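Local coordinates for protein muramoyltetrapeptide carboxypeptidase (Oxalobacter formigenes OXCC13, PDB 6UUK) that probably acts as a serine-type LD-carboxypeptidase of the S66 family, removing the terminal D-amino acid from muramoyl tetrapeptides in cell-wall peptidoglycan turnover, at residues Glu158-Pro172 with Phe314-Gly327. Sequence-based numbering, arbitrary orientation.
Sequences EMALLKHGAVSFSGP and FGHTKDKVTLPVGG
Ser170 O is gripped from strand 323-325 by Leu323 N at 2.9 Å, in a nearly straight bond (177° at the hydrogen). Thr322 CA adds a CA-H...O contact to the same oxygen. In return, Ser170 N donates to Leu323 O at 2.7 Å. Further along, Ser168 N bonds to Val325 O, and Val167 CA also approaches that oxygen. The strands 168-170 and 323-325 are antiparallel. Strand 323-325 is the outermost strand, within the chain, of the six-stranded mixed sheet, and is its one antiparallel member. The chain comes to it from strand 308-310 of the seven-stranded sheet and goes back to that sheet with strand 328-333, so the pairing links the two sheets. Phe169 and Pro324 share one face. Phe169 CE1 lies 3.6 Å from Pro324 CB, and Thr322 CG2 meets Phe169 CB. Helix 185-196 touches the Phe169 ring too, through Thr194 and Met195. On the other face, with Ser168, Ser170 and Leu323, Val325 packs against helix 155-163. With CG1 anti to the backbone N (chi1 173°), that methyl meets Met159 CE at 3.7 Å and Leu162 CD2 at 4.0 Å. CG2 instead lies against Glu158 OE1 and Ser170 CB. Phe314 CE1 comes within 3.1 Å of Ser170 O. Ser170 OG approaches the same ring obliquely, 3.0 Å from Phe314 CZ, and Gly171 CA sits at the ring edge. Phe314 also touches Glu246, a predicted charge-relay residue, and lies two residues before His316, another. An alanine in place of Phe314 is likely to open a gap beside Ser170 and Gly171 and leave Glu246 without that apolar neighbour. Pro324 to Gly327 then form a type II turn, with Leu162 CD1 packed 3.7 Å from Gly326 CA.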
loop_
_atom_site.group_PDB
_atom_site.type_symbol
_atom_site.label_atom_id
_atom_site.label_comp_id
_atom_site.label_asym_id
_atom_site.label_seq_id
_atom_site.Cartn_x
_atom_site.Cartn_y
_atom_site.Cartn_z
ATOM N N GLU B 158 -6.640 15.494 -0.659
ATOM C CA GLU B 158 -7.842 15.732 -1.446
ATOM C C GLU B 158 -8.968 14.758 -1.127
ATOM O O GLU B 158 -10.128 15.060 -1.425
ATOM C CB GLU B 158 -7.510 15.667 -2.938
ATOM C CG GLU B 158 -6.515 16.722 -3.388
ATOM C CD GLU B 158 -6.373 16.788 -4.895
ATOM O OE1 GLU B 158 -7.066 16.020 -5.596
ATOM O OE2 GLU B 158 -5.567 17.610 -5.379
HETATM N N MSE B 159 -8.662 13.608 -0.534
HETATM C CA MSE B 159 -9.698 12.649 -0.167
HETATM C C MSE B 159 -10.425 13.094 1.097
HETATM O O MSE B 159 -11.641 12.940 1.211
HETATM C CB MSE B 159 -9.102 11.253 0.030
HETATM C CG MSE B 159 -8.553 10.617 -1.240
HETATM SE SE MSE B 159 -9.867 10.501 -2.679
HETATM C CE MSE B 159 -9.344 12.072 -3.709
ATOM N N ALA B 160 -9.670 13.649 2.048
ATOM C CA ALA B 160 -10.286 14.166 3.265
ATOM C C ALA B 160 -11.143 15.391 2.979
ATOM O O ALA B 160 -12.175 15.589 3.632
ATOM C CB ALA B 160 -9.213 14.491 4.303
ATOM N N LEU B 161 -10.734 16.224 2.019
ATOM C CA LEU B 161 -11.589 17.325 1.586
ATOM C C LEU B 161 -12.873 16.803 0.956
ATOM O O LEU B 161 -13.963 17.324 1.221
ATOM C CB LEU B 161 -10.842 18.224 0.601
ATOM C CG LEU B 161 -9.866 19.247 1.179
ATOM C CD1 LEU B 161 -9.294 20.106 0.063
ATOM C CD2 LEU B 161 -10.557 20.108 2.222
ATOM N N LEU B 162 -12.763 15.772 0.116
ATOM C CA LEU B 162 -13.953 15.175 -0.477
ATOM C C LEU B 162 -14.786 14.440 0.565
ATOM O O LEU B 162 -16.007 14.325 0.413
ATOM C CB LEU B 162 -13.554 14.228 -1.608
ATOM C CG LEU B 162 -14.698 13.667 -2.451
ATOM C CD1 LEU B 162 -15.495 14.796 -3.087
ATOM C CD2 LEU B 162 -14.159 12.725 -3.506
ATOM N N LYS B 163 -14.147 13.942 1.627
ATOM C CA LYS B 163 -14.896 13.326 2.716
ATOM C C LYS B 163 -15.790 14.340 3.416
ATOM O O LYS B 163 -16.841 13.975 3.958
ATOM C CB LYS B 163 -13.930 12.682 3.713
ATOM C CG LYS B 163 -14.604 11.866 4.803
ATOM C CD LYS B 163 -15.409 10.718 4.214
ATOM C CE LYS B 163 -16.108 9.918 5.300
ATOM N NZ LYS B 163 -16.910 8.800 4.731
ATOM N N HIS B 164 -15.399 15.612 3.409
ATOM C CA HIS B 164 -16.190 16.685 3.994
ATOM C C HIS B 164 -17.000 17.452 2.957
ATOM O O HIS B 164 -17.718 18.389 3.321
ATOM C CB HIS B 164 -15.285 17.650 4.766
ATOM C CG HIS B 164 -14.619 17.034 5.958
ATOM N ND1 HIS B 164 -13.729 15.986 5.856
ATOM C CD2 HIS B 164 -14.717 17.317 7.278
ATOM C CE1 HIS B 164 -13.306 15.651 7.062
ATOM N NE2 HIS B 164 -13.890 16.443 7.943
ATOM N N GLY B 165 -16.901 17.085 1.682
ATOM C CA GLY B 165 -17.704 17.714 0.651
ATOM C C GLY B 165 -17.050 18.915 0.003
ATOM O O GLY B 165 -17.725 19.903 -0.306
ATOM N N ALA B 166 -15.739 18.845 -0.216
ATOM C CA ALA B 166 -14.980 19.921 -0.838
ATOM C C ALA B 166 -14.385 19.426 -2.147
ATOM O O ALA B 166 -13.772 18.353 -2.188
ATOM C CB ALA B 166 -13.875 20.426 0.094
ATOM N N VAL B 167 -14.566 20.204 -3.208
ATOM C CA VAL B 167 -14.065 19.848 -4.531
ATOM C C VAL B 167 -12.629 20.337 -4.656
ATOM O O VAL B 167 -12.356 21.533 -4.508
ATOM C CB VAL B 167 -14.946 20.440 -5.640
ATOM C CG1 VAL B 167 -14.303 20.216 -7.001
ATOM C CG2 VAL B 167 -16.337 19.830 -5.595
ATOM N N SER B 168 -11.714 19.413 -4.923
ATOM C CA SER B 168 -10.313 19.716 -5.166
ATOM C C SER B 168 -9.973 19.399 -6.619
ATOM O O SER B 168 -10.799 18.887 -7.378
ATOM C CB SER B 168 -9.419 18.938 -4.198
ATOM O OG SER B 168 -9.712 17.553 -4.241
ATOM N N PHE B 169 -8.737 19.704 -7.004
ATOM C CA PHE B 169 -8.284 19.524 -8.377
ATOM C C PHE B 169 -7.014 18.689 -8.382
ATOM O O PHE B 169 -6.011 19.076 -7.775
ATOM C CB PHE B 169 -8.041 20.872 -9.059
ATOM C CG PHE B 169 -9.278 21.710 -9.201
ATOM C CD1 PHE B 169 -10.069 21.613 -10.334
ATOM C CD2 PHE B 169 -9.651 22.591 -8.201
ATOM C CE1 PHE B 169 -11.208 22.384 -10.466
ATOM C CE2 PHE B 169 -10.790 23.361 -8.328
ATOM C CZ PHE B 169 -11.569 23.258 -9.462
ATOM N N SER B 170 -7.056 17.551 -9.068
ATOM C CA SER B 170 -5.886 16.691 -9.223
ATOM C C SER B 170 -5.130 17.167 -10.456
ATOM O O SER B 170 -5.481 16.822 -11.586
ATOM C CB SER B 170 -6.301 15.229 -9.338
ATOM O OG SER B 170 -5.226 14.365 -9.016
ATOM N N GLY B 171 -4.092 17.973 -10.242
ATOM C CA GLY B 171 -3.353 18.559 -11.333
ATOM C C GLY B 171 -1.875 18.720 -11.042
ATOM O O GLY B 171 -1.241 17.868 -10.412
ATOM N N PRO B 172 -1.298 19.826 -11.499
ATOM C CA PRO B 172 0.148 20.023 -11.374
ATOM C C PRO B 172 0.539 20.537 -9.994
ATOM O O PRO B 172 -0.290 20.971 -9.194
ATOM C CB PRO B 172 0.444 21.067 -12.454
ATOM C CG PRO B 172 -0.805 21.881 -12.509
ATOM C CD PRO B 172 -1.944 20.925 -12.240
ATOM N N PHE B 314 -3.184 11.457 -17.516
ATOM C CA PHE B 314 -2.916 12.037 -16.210
ATOM C C PHE B 314 -1.977 11.125 -15.436
ATOM O O PHE B 314 -2.124 9.901 -15.462
ATOM C CB PHE B 314 -4.208 12.262 -15.419
ATOM C CG PHE B 314 -3.980 12.807 -14.040
ATOM C CD1 PHE B 314 -3.685 14.146 -13.853
ATOM C CD2 PHE B 314 -4.056 11.980 -12.933
ATOM C CE1 PHE B 314 -3.469 14.651 -12.587
ATOM C CE2 PHE B 314 -3.843 12.479 -11.665
ATOM C CZ PHE B 314 -3.549 13.816 -11.492
ATOM N N GLY B 315 -1.021 11.734 -14.748
ATOM C CA GLY B 315 -0.053 10.990 -13.966
ATOM C C GLY B 315 1.181 11.839 -13.716
ATOM O O GLY B 315 1.139 13.064 -13.828
ATOM N N HIS B 316 2.271 11.159 -13.378
ATOM C CA HIS B 316 3.553 11.834 -13.177
ATOM C C HIS B 316 4.300 11.993 -14.495
ATOM O O HIS B 316 5.465 11.619 -14.626
ATOM C CB HIS B 316 4.395 11.080 -12.158
ATOM C CG HIS B 316 3.774 11.007 -10.797
ATOM N ND1 HIS B 316 2.646 10.263 -10.529
ATOM C CD2 HIS B 316 4.130 11.585 -9.626
ATOM C CE1 HIS B 316 2.332 10.385 -9.252
ATOM N NE2 HIS B 316 3.217 11.182 -8.680
ATOM N N THR B 317 3.615 12.552 -15.487
ATOM C CA THR B 317 4.175 12.792 -16.805
ATOM C C THR B 317 4.301 14.289 -17.050
ATOM O O THR B 317 3.737 15.111 -16.321
ATOM C CB THR B 317 3.305 12.157 -17.897
ATOM O OG1 THR B 317 1.979 12.697 -17.831
ATOM C CG2 THR B 317 3.236 10.648 -17.712
ATOM N N LYS B 318 5.063 14.637 -18.088
ATOM C CA LYS B 318 5.212 16.043 -18.453
ATOM C C LYS B 318 3.868 16.653 -18.831
ATOM O O LYS B 318 3.510 17.738 -18.359
ATOM C CB LYS B 318 6.211 16.185 -19.601
ATOM C CG LYS B 318 6.179 17.548 -20.271
ATOM C CD LYS B 318 7.163 17.626 -21.424
ATOM C CE LYS B 318 7.035 18.948 -22.161
ATOM N NZ LYS B 318 8.019 19.055 -23.270
ATOM N N ASP B 319 3.110 15.966 -19.682
ATOM C CA ASP B 319 1.788 16.425 -20.090
ATOM C C ASP B 319 0.732 15.777 -19.202
ATOM O O ASP B 319 0.575 14.552 -19.207
ATOM C CB ASP B 319 1.529 16.097 -21.560
ATOM C CG ASP B 319 2.247 17.040 -22.500
ATOM O OD1 ASP B 319 3.255 17.649 -22.082
ATOM O OD2 ASP B 319 1.791 17.187 -23.652
ATOM N N LYS B 320 0.015 16.600 -18.442
ATOM C CA LYS B 320 -1.052 16.126 -17.576
ATOM C C LYS B 320 -2.191 17.133 -17.595
ATOM O O LYS B 320 -2.007 18.304 -17.935
ATOM C CB LYS B 320 -0.562 15.907 -16.137
ATOM C CG LYS B 320 -0.268 17.193 -15.381
ATOM C CD LYS B 320 0.313 16.909 -14.007
ATOM C CE LYS B 320 1.675 16.245 -14.117
ATOM N NZ LYS B 320 2.255 15.931 -12.783
ATOM N N VAL B 321 -3.377 16.662 -17.227
ATOM C CA VAL B 321 -4.565 17.500 -17.170
ATOM C C VAL B 321 -4.921 17.757 -15.712
ATOM O O VAL B 321 -4.440 17.084 -14.795
ATOM C CB VAL B 321 -5.756 16.868 -17.921
ATOM C CG1 VAL B 321 -5.444 16.741 -19.403
ATOM C CG2 VAL B 321 -6.098 15.511 -17.325
ATOM N N THR B 322 -5.779 18.751 -15.504
ATOM C CA THR B 322 -6.278 19.099 -14.179
ATOM C C THR B 322 -7.682 18.522 -14.034
ATOM O O THR B 322 -8.612 18.953 -14.723
ATOM C CB THR B 322 -6.278 20.613 -13.972
ATOM O OG1 THR B 322 -4.931 21.099 -14.003
ATOM C CG2 THR B 322 -6.908 20.964 -12.632
ATOM N N LEU B 323 -7.831 17.547 -13.141
ATOM C CA LEU B 323 -9.095 16.849 -12.953
ATOM C C LEU B 323 -9.760 17.324 -11.672
ATOM O O LEU B 323 -9.208 17.116 -10.580
ATOM C CB LEU B 323 -8.874 15.338 -12.910
ATOM C CG LEU B 323 -8.296 14.715 -14.181
ATOM C CD1 LEU B 323 -8.076 13.220 -14.005
ATOM C CD2 LEU B 323 -9.203 14.989 -15.371
ATOM N N PRO B 324 -10.929 17.964 -11.752
ATOM C CA PRO B 324 -11.630 18.382 -10.529
ATOM C C PRO B 324 -12.138 17.201 -9.721
ATOM O O PRO B 324 -13.150 16.587 -10.076
ATOM C CB PRO B 324 -12.790 19.236 -11.062
ATOM C CG PRO B 324 -12.388 19.619 -12.455
ATOM C CD PRO B 324 -11.590 18.465 -12.967
ATOM N N VAL B 325 -11.445 16.873 -8.633
ATOM C CA VAL B 325 -11.882 15.788 -7.760
ATOM C C VAL B 325 -13.135 16.231 -7.016
ATOM O O VAL B 325 -13.113 17.212 -6.262
ATOM C CB VAL B 325 -10.770 15.383 -6.786
ATOM C CG1 VAL B 325 -11.299 14.385 -5.770
ATOM C CG2 VAL B 325 -9.590 14.801 -7.547
ATOM N N GLY B 326 -14.232 15.508 -7.223
ATOM C CA GLY B 326 -15.511 15.855 -6.644
ATOM C C GLY B 326 -16.500 16.462 -7.615
ATOM O O GLY B 326 -17.652 16.699 -7.231
ATOM N N GLY B 327 -16.087 16.721 -8.851
ATOM C CA GLY B 327 -16.967 17.281 -9.851
ATOM C C GLY B 327 -17.907 16.243 -10.435
ATOM O O GLY B 327 -17.966 15.090 -10.008
#